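Local coordinates for protein group II chitinase (Ostrinia furnacalis, PDB 6JAV) that probably hydrolyses internal glycosidic bonds of chitin, this chain being the first catalytic domain, of glycosyl hydrolase family 18, of a larger insect chitinase, at residues 321-325 and 326-330; 333-337 and 338-342; 363-366 and 367-370. One frame throughout, in Å; residues are numbered along the deposited sequence.

How the contacts relate
Contacts 1 and 2 sit at the start and towards the end of helix 325-337, on the outside of the (beta/alpha)8 barrel of this family, their centres 16 Å apart; residues 333-342 lead on to strand 342-346, a parallel neighbour of strand 244-257 in the barrel. Contact 3, the first turns of helix 363-373, packs against contact 1, with centres 10 Å apart and Ile-328 CG2 3.3 Å from Ile-368 CG1; its nearest atoms are about 6 Å from contact 2. The inhibitor pocket, which includes Trp-16, Trp-86 and Asp-199, is formed by other residues. In contact 2 the side chain of Phe-334 is about 6 Å from a bound NAG, the sugar at glycosylated Asn-228.

Contact 1: residues 321-325 and 326-330; sequences SFDDV and EIIKK
Asp-324 caps the N-terminus of helix 325-337, its carboxylate reaching round to the backbone N of Ile-327. From CB the side chain turns to CG with a chi1 of 64°, CG standing between the backbone N and the carbonyl carbon, which brings the carboxylate back over the first turn. OD1 accepts from Ile-327 N at 3.0 Å in a nearly straight bond (168°), met on the syn side but 34° out of the carboxylate plane. The same oxygen lies 2.9 Å from a water that is also 2.9 Å from Glu-326 OE2. The other oxygen, OD2, is 4.6 Å from Glu-326 OE2; the two carboxylates stand nearly perpendicular, and Lys-303 forms salt bridges to both, probably offsetting the like charges. Behind the cap, Ile-328 N bonds to Asp-324 O and Lys-329 N to Val-325 O, beginning the regular helical pattern. Asp-323 lays its carboxylate against two isoleucine methyls, CG 3.5 Å from Ile-327 CG2 and OD2 3.8 Å from Ile-328 CD1, while Lys-331 takes OD2 in a salt bridge. One turn apart, Val-325 CG1 meets Lys-329 CE at 3.8 Å, the side chains crossing at a slant. Val-325 and Ile-328 face helix 363-373, Asp-323 and Ile-328 also touch strand 244-257, and Phe-322 packs on helix 287-296.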
ATOM      1  N   SER A 321      13.552   2.091  -9.675  1.00 10.52           N
ATOM      2  CA  SER A 321      12.656   3.232  -9.839  1.00  9.52           C
ATOM      3  C   SER A 321      11.892   3.456  -8.544  1.00  9.51           C
ATOM      4  O   SER A 321      11.564   2.494  -7.844  1.00 10.93           O
ATOM      5  CB  SER A 321      11.676   3.010 -10.999  1.00 10.65           C
ATOM      6  OG  SER A 321      10.898   1.850 -10.792  1.00 11.03           O
ATOM      7  N   PHE A 322      11.616   4.721  -8.228  1.00  8.90           N
ATOM      8  CA  PHE A 322      11.146   5.079  -6.889  1.00  9.73           C
ATOM      9  C   PHE A 322      10.598   6.499  -6.904  1.00  9.62           C
ATOM     10  O   PHE A 322      10.697   7.226  -7.900  1.00 10.37           O
ATOM     11  CB  PHE A 322      12.287   4.931  -5.857  1.00  9.54           C
ATOM     12  CG  PHE A 322      13.406   5.910  -6.055  1.00  9.74           C
ATOM     13  CD1 PHE A 322      14.359   5.693  -7.055  1.00 11.17           C
ATOM     14  CD2 PHE A 322      13.492   7.069  -5.299  1.00  9.95           C
ATOM     15  CE1 PHE A 322      15.399   6.613  -7.266  1.00 11.32           C
ATOM     16  CE2 PHE A 322      14.556   7.995  -5.507  1.00 12.22           C
ATOM     17  CZ  PHE A 322      15.484   7.746  -6.508  1.00 11.59           C
ATOM     18  N   ASP A 323       9.998   6.895  -5.783  1.00 10.83           N
ATOM     19  CA  ASP A 323       9.509   8.259  -5.625  1.00  9.89           C
ATOM     20  C   ASP A 323      10.440   9.066  -4.721  1.00 12.93           C
ATOM     21  O   ASP A 323      10.850   8.595  -3.650  1.00 13.28           O
ATOM     22  CB  ASP A 323       8.097   8.257  -5.017  1.00 11.56           C
ATOM     23  CG  ASP A 323       7.000   7.982  -6.045  1.00 14.09           C
ATOM     24  OD1 ASP A 323       7.310   7.691  -7.225  1.00 13.53           O
ATOM     25  OD2 ASP A 323       5.803   8.057  -5.645  1.00 13.58           O
ATOM     26  N   ASP A 324      10.763  10.284  -5.157  1.00 12.24           N
ATOM     27  CA  ASP A 324      11.492  11.250  -4.356  1.00 12.12           C
ATOM     28  C   ASP A 324      10.552  12.331  -3.816  1.00 12.26           C
ATOM     29  O   ASP A 324       9.352  12.352  -4.093  1.00 11.75           O
ATOM     30  CB  ASP A 324      12.681  11.826  -5.139  1.00 11.79           C
ATOM     31  CG  ASP A 324      12.273  12.638  -6.381  1.00 19.64           C
ATOM     32  OD1 ASP A 324      11.091  12.731  -6.762  1.00 14.01           O
ATOM     33  OD2 ASP A 324      13.197  13.187  -7.027  1.00 24.61           O
ATOM     34  N   VAL A 325      11.103  13.246  -3.014  1.00 11.94           N
ATOM     35  CA  VAL A 325      10.293  14.319  -2.440  1.00 13.30           C
ATOM     36  C   VAL A 325       9.625  15.138  -3.534  1.00 13.83           C
ATOM     37  O   VAL A 325       8.464  15.540  -3.401  1.00 13.97           O
ATOM     38  CB  VAL A 325      11.152  15.193  -1.497  1.00 13.08           C
ATOM     39  CG1 VAL A 325      10.454  16.489  -1.184  1.00 20.23           C
ATOM     40  CG2 VAL A 325      11.496  14.397  -0.247  1.00 15.43           C
ATOM     41  N   GLU A 326      10.339  15.404  -4.634  1.00 12.28           N
ATOM     42  CA  GLU A 326       9.761  16.232  -5.689  1.00 14.09           C
ATOM     43  C   GLU A 326       8.481  15.607  -6.258  1.00 15.05           C
ATOM     44  O   GLU A 326       7.437  16.276  -6.357  1.00 13.65           O
ATOM     45  CB  GLU A 326      10.793  16.468  -6.792  1.00 16.52           C
ATOM     46  CG  GLU A 326      10.315  17.467  -7.827  1.00 21.84           C
ATOM     47  CD  GLU A 326      11.227  17.552  -9.036  1.00 40.37           C
ATOM     48  OE1 GLU A 326      11.694  18.670  -9.343  1.00 45.09           O
ATOM     49  OE2 GLU A 326      11.459  16.508  -9.686  1.00 32.32           O
ATOM     50  N   ILE A 327       8.539  14.329  -6.650  1.00 12.75           N
ATOM     51  CA  ILE A 327       7.342  13.725  -7.238  1.00 12.53           C
ATOM     52  C   ILE A 327       6.247  13.539  -6.193  1.00 12.81           C
ATOM     53  O   ILE A 327       5.055  13.617  -6.521  1.00 13.34           O
ATOM     54  CB  ILE A 327       7.652  12.429  -8.010  1.00 11.47           C
ATOM     55  CG1 ILE A 327       6.546  12.098  -9.029  1.00 11.86           C
ATOM     56  CG2 ILE A 327       7.830  11.247  -7.049  1.00 13.10           C
ATOM     57  CD1 ILE A 327       6.458  13.096 -10.187  1.00 15.76           C
ATOM     58  N   ILE A 328       6.620  13.314  -4.929  1.00 12.60           N
ATOM     59  CA  ILE A 328       5.622  13.206  -3.869  1.00 10.99           C
ATOM     60  C   ILE A 328       4.831  14.503  -3.758  1.00 12.34           C
ATOM     61  O   ILE A 328       3.590  14.487  -3.636  1.00 13.11           O
ATOM     62  CB  ILE A 328       6.319  12.821  -2.552  1.00 13.03           C
ATOM     63  CG1 ILE A 328       6.801  11.358  -2.591  1.00 18.67           C
ATOM     64  CG2 ILE A 328       5.413  13.113  -1.368  1.00 17.35           C
ATOM     65  CD1 ILE A 328       5.727  10.279  -2.575  1.00 27.76           C
ATOM     66  N   LYS A 329       5.517  15.653  -3.796  1.00 12.89           N
ATOM     67  CA  LYS A 329       4.794  16.916  -3.748  1.00 13.42           C
ATOM     68  C   LYS A 329       3.841  17.050  -4.927  1.00 14.32           C
ATOM     69  O   LYS A 329       2.702  17.523  -4.768  1.00 15.47           O
ATOM     70  CB  LYS A 329       5.759  18.104  -3.698  1.00 20.01           C
ATOM     71  CG  LYS A 329       6.528  18.206  -2.392  1.00 24.83           C
ATOM     72  CD  LYS A 329       7.833  18.947  -2.622  1.00 35.37           C
ATOM     73  CE  LYS A 329       8.344  19.631  -1.367  1.00 44.36           C
ATOM     74  NZ  LYS A 329       9.300  20.736  -1.709  1.00 46.67           N
ATOM     75  N   LYS A 330       4.274  16.622  -6.117  1.00 13.05           N
ATOM     76  CA  LYS A 330       3.389  16.657  -7.282  1.00 13.55           C
ATOM     77  C   LYS A 330       2.173  15.748  -7.068  1.00 13.90           C
ATOM     78  O   LYS A 330       1.027  16.127  -7.357  1.00 14.11           O
ATOM     79  CB  LYS A 330       4.176  16.233  -8.520  1.00 14.30           C
ATOM     80  CG  LYS A 330       3.409  16.251  -9.820  1.00 22.03           C
ATOM     81  CD  LYS A 330       3.510  17.595 -10.505  1.00 28.91           C
ATOM     82  CE  LYS A 330       2.782  17.592 -11.842  1.00 29.80           C
ATOM     83  NZ  LYS A 330       3.490  16.834 -12.895  1.00 31.45           N
TER
HETATM   84  O   HOH W   1      10.932  13.697  -9.449  1.00 21.14           O

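Contact 2: residues 333-337 and 338-342; sequences NFIKS and LNLGG
Leu-338 covers one face of the Phe-334 ring with CG, while CD1 stands over the CZ end, 3.4 Å from CZ and equally far from CE1 and CE2. A chi1 of 172° swings the Phe-334 ring away from its own backbone N to meet the Leu-338 side chain one turn on. The second apolar pair is looser: Ile-335 CG2 lies 4.1 Å from Leu-340 CB, the two side chains crossing at about a right angle, and the same methyl faces Gly-342 O. Backbone bonds close the helix in a Schellman motif. Leu-340 N reaches back to Ile-335 O at 3.1 Å, and Asn-339, with positive phi (57°), gives its N to Lys-336 O from above the carbonyl plane. Phe-334 O receives two donors, Leu-338 N and Ser-337 OG, the hydroxyl at 2.7 Å; a chi1 of 75° folds OG back to reach it. Waters extend the polar edge. One donates to both Lys-336 O and Asn-339 OD1, which is also held by Arg-6; another donates to Ser-337 O and accepts a weak bond from Asn-339 ND2. Lys-336 NZ forms a salt bridge with Glu-371 and hydrogen bonds to the carbonyl O atoms of Asn-374 and Lys-376. The chemistry is therefore divided: the carbonyls at the helix end are met by backbone N-H, a hydroxyl and water, while aliphatic and aromatic groups make the join to helix 227-236, which carries glycosylated Asn-228, and to strand 244-257.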
ATOM      1  N   ASN A 333      -0.217  17.380  -4.600  1.00 11.09           N
ATOM      2  CA  ASN A 333      -0.995  18.429  -5.262  1.00 13.86           C
ATOM      3  C   ASN A 333      -2.089  17.831  -6.138  1.00 13.74           C
ATOM      4  O   ASN A 333      -3.195  18.386  -6.221  1.00 13.56           O
ATOM      5  CB  ASN A 333      -0.068  19.331  -6.068  1.00 13.82           C
ATOM      6  CG  ASN A 333       0.577  20.398  -5.201  1.00 24.63           C
ATOM      7  OD1 ASN A 333       1.800  20.443  -5.056  1.00 27.58           O
ATOM      8  ND2 ASN A 333      -0.245  21.254  -4.607  1.00 26.45           N
ATOM      9  N   PHE A 334      -1.819  16.676  -6.755  1.00 12.43           N
ATOM     10  CA  PHE A 334      -2.841  15.959  -7.528  1.00 11.17           C
ATOM     11  C   PHE A 334      -3.992  15.508  -6.626  1.00 13.61           C
ATOM     12  O   PHE A 334      -5.169  15.700  -6.958  1.00 13.20           O
ATOM     13  CB  PHE A 334      -2.162  14.782  -8.232  1.00 11.68           C
ATOM     14  CG  PHE A 334      -3.087  13.822  -8.914  1.00 10.87           C
ATOM     15  CD1 PHE A 334      -3.500  14.060 -10.223  1.00 14.07           C
ATOM     16  CD2 PHE A 334      -3.492  12.643  -8.292  1.00 13.85           C
ATOM     17  CE1 PHE A 334      -4.322  13.149 -10.892  1.00 17.24           C
ATOM     18  CE2 PHE A 334      -4.337  11.737  -8.960  1.00 15.00           C
ATOM     19  CZ  PHE A 334      -4.744  12.000 -10.267  1.00 15.66           C
ATOM     20  N   ILE A 335      -3.663  14.944  -5.458  1.00 11.39           N
ATOM     21  CA  ILE A 335      -4.674  14.554  -4.473  1.00 11.72           C
ATOM     22  C   ILE A 335      -5.578  15.736  -4.138  1.00 12.55           C
ATOM     23  O   ILE A 335      -6.818  15.634  -4.173  1.00 12.90           O
ATOM     24  CB  ILE A 335      -3.979  13.993  -3.217  1.00 10.68           C
ATOM     25  CG1 ILE A 335      -3.366  12.620  -3.535  1.00 12.29           C
ATOM     26  CG2 ILE A 335      -4.949  13.932  -1.989  1.00 12.50           C
ATOM     27  CD1 ILE A 335      -2.437  12.120  -2.381  1.00 13.28           C
ATOM     28  N   LYS A 336      -4.966  16.880  -3.824  1.00 11.78           N
ATOM     29  CA  LYS A 336      -5.718  18.066  -3.448  1.00 12.66           C
ATOM     30  C   LYS A 336      -6.552  18.582  -4.616  1.00 11.76           C
ATOM     31  O   LYS A 336      -7.722  18.955  -4.433  1.00 14.73           O
ATOM     32  CB  LYS A 336      -4.749  19.144  -2.970  1.00 13.33           C
ATOM     33  CG  LYS A 336      -4.023  18.791  -1.659  1.00 13.39           C
ATOM     34  CD  LYS A 336      -3.253  20.006  -1.100  1.00 19.22           C
ATOM     35  CE  LYS A 336      -2.117  20.393  -2.013  1.00 24.17           C
ATOM     36  NZ  LYS A 336      -1.228  21.497  -1.501  1.00 19.95           N
ATOM     37  N   SER A 337      -5.980  18.575  -5.821  1.00 13.59           N
ATOM     38  CA  SER A 337      -6.683  19.087  -7.002  1.00 13.76           C
ATOM     39  C   SER A 337      -7.980  18.331  -7.275  1.00 14.83           C
ATOM     40  O   SER A 337      -8.955  18.927  -7.764  1.00 15.41           O
ATOM     41  CB  SER A 337      -5.767  19.041  -8.221  1.00 15.86           C
ATOM     42  OG  SER A 337      -5.604  17.716  -8.742  1.00 23.28           O
ATOM     43  N   LEU A 338      -8.004  17.023  -7.012  1.00 10.66           N
ATOM     44  CA  LEU A 338      -9.181  16.182  -7.225  1.00 11.81           C
ATOM     45  C   LEU A 338     -10.055  16.072  -5.985  1.00 10.72           C
ATOM     46  O   LEU A 338     -11.055  15.337  -6.014  1.00 11.98           O
ATOM     47  CB  LEU A 338      -8.754  14.779  -7.671  1.00 12.65           C
ATOM     48  CG  LEU A 338      -8.138  14.639  -9.072  1.00 13.76           C
ATOM     49  CD1 LEU A 338      -7.846  13.177  -9.364  1.00 16.19           C
ATOM     50  CD2 LEU A 338      -9.046  15.207 -10.156  1.00 22.96           C
ATOM     51  N   ASN A 339      -9.694  16.756  -4.896  1.00 10.11           N
ATOM     52  CA  ASN A 339     -10.442  16.713  -3.640  1.00  9.65           C
ATOM     53  C   ASN A 339     -10.595  15.297  -3.101  1.00 10.25           C
ATOM     54  O   ASN A 339     -11.628  14.959  -2.508  1.00 11.91           O
ATOM     55  CB  ASN A 339     -11.813  17.404  -3.771  1.00 11.27           C
ATOM     56  CG  ASN A 339     -11.661  18.883  -3.960  1.00 12.26           C
ATOM     57  OD1 ASN A 339     -11.210  19.572  -3.056  1.00 15.63           O
ATOM     58  ND2 ASN A 339     -12.000  19.377  -5.149  1.00 16.83           N
ATOM     59  N   LEU A 340      -9.560  14.470  -3.305  1.00 10.52           N
ATOM     60  CA  LEU A 340      -9.595  13.110  -2.797  1.00 10.15           C
ATOM     61  C   LEU A 340      -9.598  13.115  -1.276  1.00  9.30           C
ATOM     62  O   LEU A 340      -9.297  14.123  -0.628  1.00 11.44           O
ATOM     63  CB  LEU A 340      -8.414  12.274  -3.300  1.00 10.35           C
ATOM     64  CG  LEU A 340      -8.192  12.214  -4.807  1.00 10.92           C
ATOM     65  CD1 LEU A 340      -6.989  11.328  -5.129  1.00 11.71           C
ATOM     66  CD2 LEU A 340      -9.442  11.695  -5.531  1.00 11.36           C
ATOM     67  N   GLY A 341      -9.928  11.949  -0.708  1.00  9.70           N
ATOM     68  CA  GLY A 341      -9.966  11.806   0.734  1.00 10.03           C
ATOM     69  C   GLY A 341      -8.613  12.001   1.384  1.00  9.70           C
ATOM     70  O   GLY A 341      -8.542  12.424   2.538  1.00 11.43           O
ATOM     71  N   GLY A 342      -7.542  11.689   0.672  1.00 10.49           N
ATOM     72  CA  GLY A 342      -6.195  11.905   1.206  1.00  9.77           C
ATOM     73  C   GLY A 342      -5.198  10.963   0.567  1.00 10.38           C
ATOM     74  O   GLY A 342      -5.359  10.553  -0.589  1.00  9.77           O
TER
HETATM   75  O   HOH W   2      -9.114  21.230  -3.606  1.00 28.55           O
HETATM   76  O   HOH W   3     -11.784  18.560  -7.931  1.00 21.60           O

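Contact 3: residues 363-366 and 367-370; sequences PLLN and AIKT
Ala-367 opens the second half of this helical stretch with its methyl close to the preceding turn, CB lying 3.4 Å from both Pro-363 O and Leu-364 O. Its N bonds to Pro-363 O from above the carbonyl plane, 37° out of it, a less direct approach than those that follow. Ile-368 N bonds to Leu-364 O at 3.1 Å, and a chi1 of -63° turns Ile-368 CG1 back towards the preceding turn, 3.4 Å from that same oxygen. Its CD1 ends 4.4 Å from Leu-365 CD1, a loose meeting of branch ends. Lys-369 gives its N to Leu-365 O in the straightest of the four backbone bonds, at 169°. Its aliphatic chain is fully extended beyond CG, carrying NZ away from the helix to the carbonyl O of Ser-34; a water hydrogen-bonded to Asn-366 OD1 is only weakly linked to NZ. Thr-370 completes the turn with N on Asn-366 O at 2.9 Å. Its OG1 donates to a second water, which in turn donates to Asn-366 OD1 with 2.8 Å on each side, so that the amide oxygen takes two waters while ND2 bonds to His-362 O. The whole is a regular run of i to i-4 alpha-helical bonds, with Asp-351 accepting from the N atoms of Leu-364 and Leu-365 at its start. Leu-365 and Ile-368 face Ile-345 of strand 342-346, Pro-363 and Leu-364 touch Tyr-287 of helix 287-296, and Leu-364, Ala-367 and Ile-368 pack on helix 325-337.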
ATOM      1  N   PRO A 363      11.803  11.715   5.385  1.00 11.28           N
ATOM      2  CA  PRO A 363      11.715  12.757   4.343  1.00 11.55           C
ATOM      3  C   PRO A 363      10.500  12.614   3.434  1.00 11.48           C
ATOM      4  O   PRO A 363       9.871  13.618   3.069  1.00 11.83           O
ATOM      5  CB  PRO A 363      13.048  12.593   3.583  1.00 11.81           C
ATOM      6  CG  PRO A 363      13.422  11.144   3.790  1.00 10.45           C
ATOM      7  CD  PRO A 363      12.982  10.849   5.209  1.00 11.34           C
ATOM      8  N   LEU A 364      10.160  11.391   3.029  1.00 10.01           N
ATOM      9  CA  LEU A 364       9.014  11.243   2.134  1.00  9.76           C
ATOM     10  C   LEU A 364       7.707  11.533   2.855  1.00 11.44           C
ATOM     11  O   LEU A 364       6.842  12.269   2.345  1.00 11.70           O
ATOM     12  CB  LEU A 364       8.994   9.844   1.520  1.00  8.79           C
ATOM     13  CG  LEU A 364      10.208   9.433   0.663  1.00 10.20           C
ATOM     14  CD1 LEU A 364       9.973   8.073  -0.027  1.00 14.35           C
ATOM     15  CD2 LEU A 364      10.595  10.484  -0.361  1.00 12.97           C
ATOM     16  N   LEU A 365       7.533  10.958   4.038  1.00 10.46           N
ATOM     17  CA  LEU A 365       6.287  11.144   4.765  1.00 11.05           C
ATOM     18  C   LEU A 365       6.114  12.585   5.223  1.00 12.13           C
ATOM     19  O   LEU A 365       5.005  13.134   5.151  1.00 11.35           O
ATOM     20  CB  LEU A 365       6.227  10.145   5.920  1.00 11.57           C
ATOM     21  CG  LEU A 365       4.923  10.048   6.700  1.00 12.25           C
ATOM     22  CD1 LEU A 365       3.695   9.878   5.769  1.00 11.44           C
ATOM     23  CD2 LEU A 365       5.043   8.884   7.687  1.00 14.27           C
ATOM     24  N   ASN A 366       7.191  13.234   5.664  1.00 10.56           N
ATOM     25  CA  ASN A 366       7.087  14.663   5.974  1.00 11.46           C
ATOM     26  C   ASN A 366       6.733  15.495   4.745  1.00 14.59           C
ATOM     27  O   ASN A 366       6.024  16.500   4.862  1.00 14.26           O
ATOM     28  CB  ASN A 366       8.366  15.182   6.627  1.00 11.63           C
ATOM     29  CG  ASN A 366       8.322  15.062   8.119  1.00 13.99           C
ATOM     30  OD1 ASN A 366       7.534  15.748   8.785  1.00 16.78           O
ATOM     31  ND2 ASN A 366       9.166  14.186   8.674  1.00 14.14           N
ATOM     32  N   ALA A 367       7.250  15.128   3.574  1.00 11.62           N
ATOM     33  CA  ALA A 367       6.882  15.860   2.356  1.00 14.48           C
ATOM     34  C   ALA A 367       5.383  15.743   2.091  1.00 13.24           C
ATOM     35  O   ALA A 367       4.730  16.727   1.713  1.00 14.08           O
ATOM     36  CB  ALA A 367       7.685  15.344   1.157  1.00 14.48           C
ATOM     37  N   ILE A 368       4.817  14.553   2.298  1.00 12.11           N
ATOM     38  CA  ILE A 368       3.375  14.375   2.130  1.00 13.16           C
ATOM     39  C   ILE A 368       2.608  15.253   3.106  1.00 13.56           C
ATOM     40  O   ILE A 368       1.664  15.959   2.720  1.00 13.27           O
ATOM     41  CB  ILE A 368       2.985  12.893   2.292  1.00 11.09           C
ATOM     42  CG1 ILE A 368       3.620  12.019   1.214  1.00 12.12           C
ATOM     43  CG2 ILE A 368       1.438  12.751   2.279  1.00 11.76           C
ATOM     44  CD1 ILE A 368       3.490  10.520   1.467  1.00 11.60           C
ATOM     45  N   LYS A 369       2.968  15.191   4.397  1.00 11.76           N
ATOM     46  CA  LYS A 369       2.271  15.976   5.409  1.00 12.14           C
ATOM     47  C   LYS A 369       2.314  17.461   5.073  1.00 13.80           C
ATOM     48  O   LYS A 369       1.284  18.154   5.116  1.00 15.19           O
ATOM     49  CB  LYS A 369       2.893  15.709   6.787  1.00 13.05           C
ATOM     50  CG  LYS A 369       2.419  16.691   7.833  1.00 13.40           C
ATOM     51  CD  LYS A 369       3.037  16.335   9.170  1.00 17.80           C
ATOM     52  CE  LYS A 369       2.619  17.318  10.258  1.00 23.57           C
ATOM     53  NZ  LYS A 369       3.309  16.990  11.543  1.00 34.10           N
ATOM     54  N   THR A 370       3.502  17.968   4.745  1.00 13.93           N
ATOM     55  CA  THR A 370       3.638  19.396   4.490  1.00 14.17           C
ATOM     56  C   THR A 370       2.796  19.817   3.295  1.00 15.30           C
ATOM     57  O   THR A 370       2.128  20.862   3.332  1.00 16.46           O
ATOM     58  CB  THR A 370       5.103  19.727   4.259  1.00 16.36           C
ATOM     59  OG1 THR A 370       5.809  19.493   5.481  1.00 18.60           O
ATOM     60  CG2 THR A 370       5.263  21.201   3.847  1.00 19.98           C
TER
HETATM   61  O   HOH W   4       5.998  17.873   7.758  1.00 23.33           O
HETATM   62  O   HOH W   5       6.659  16.405  11.319  1.00 28.67           O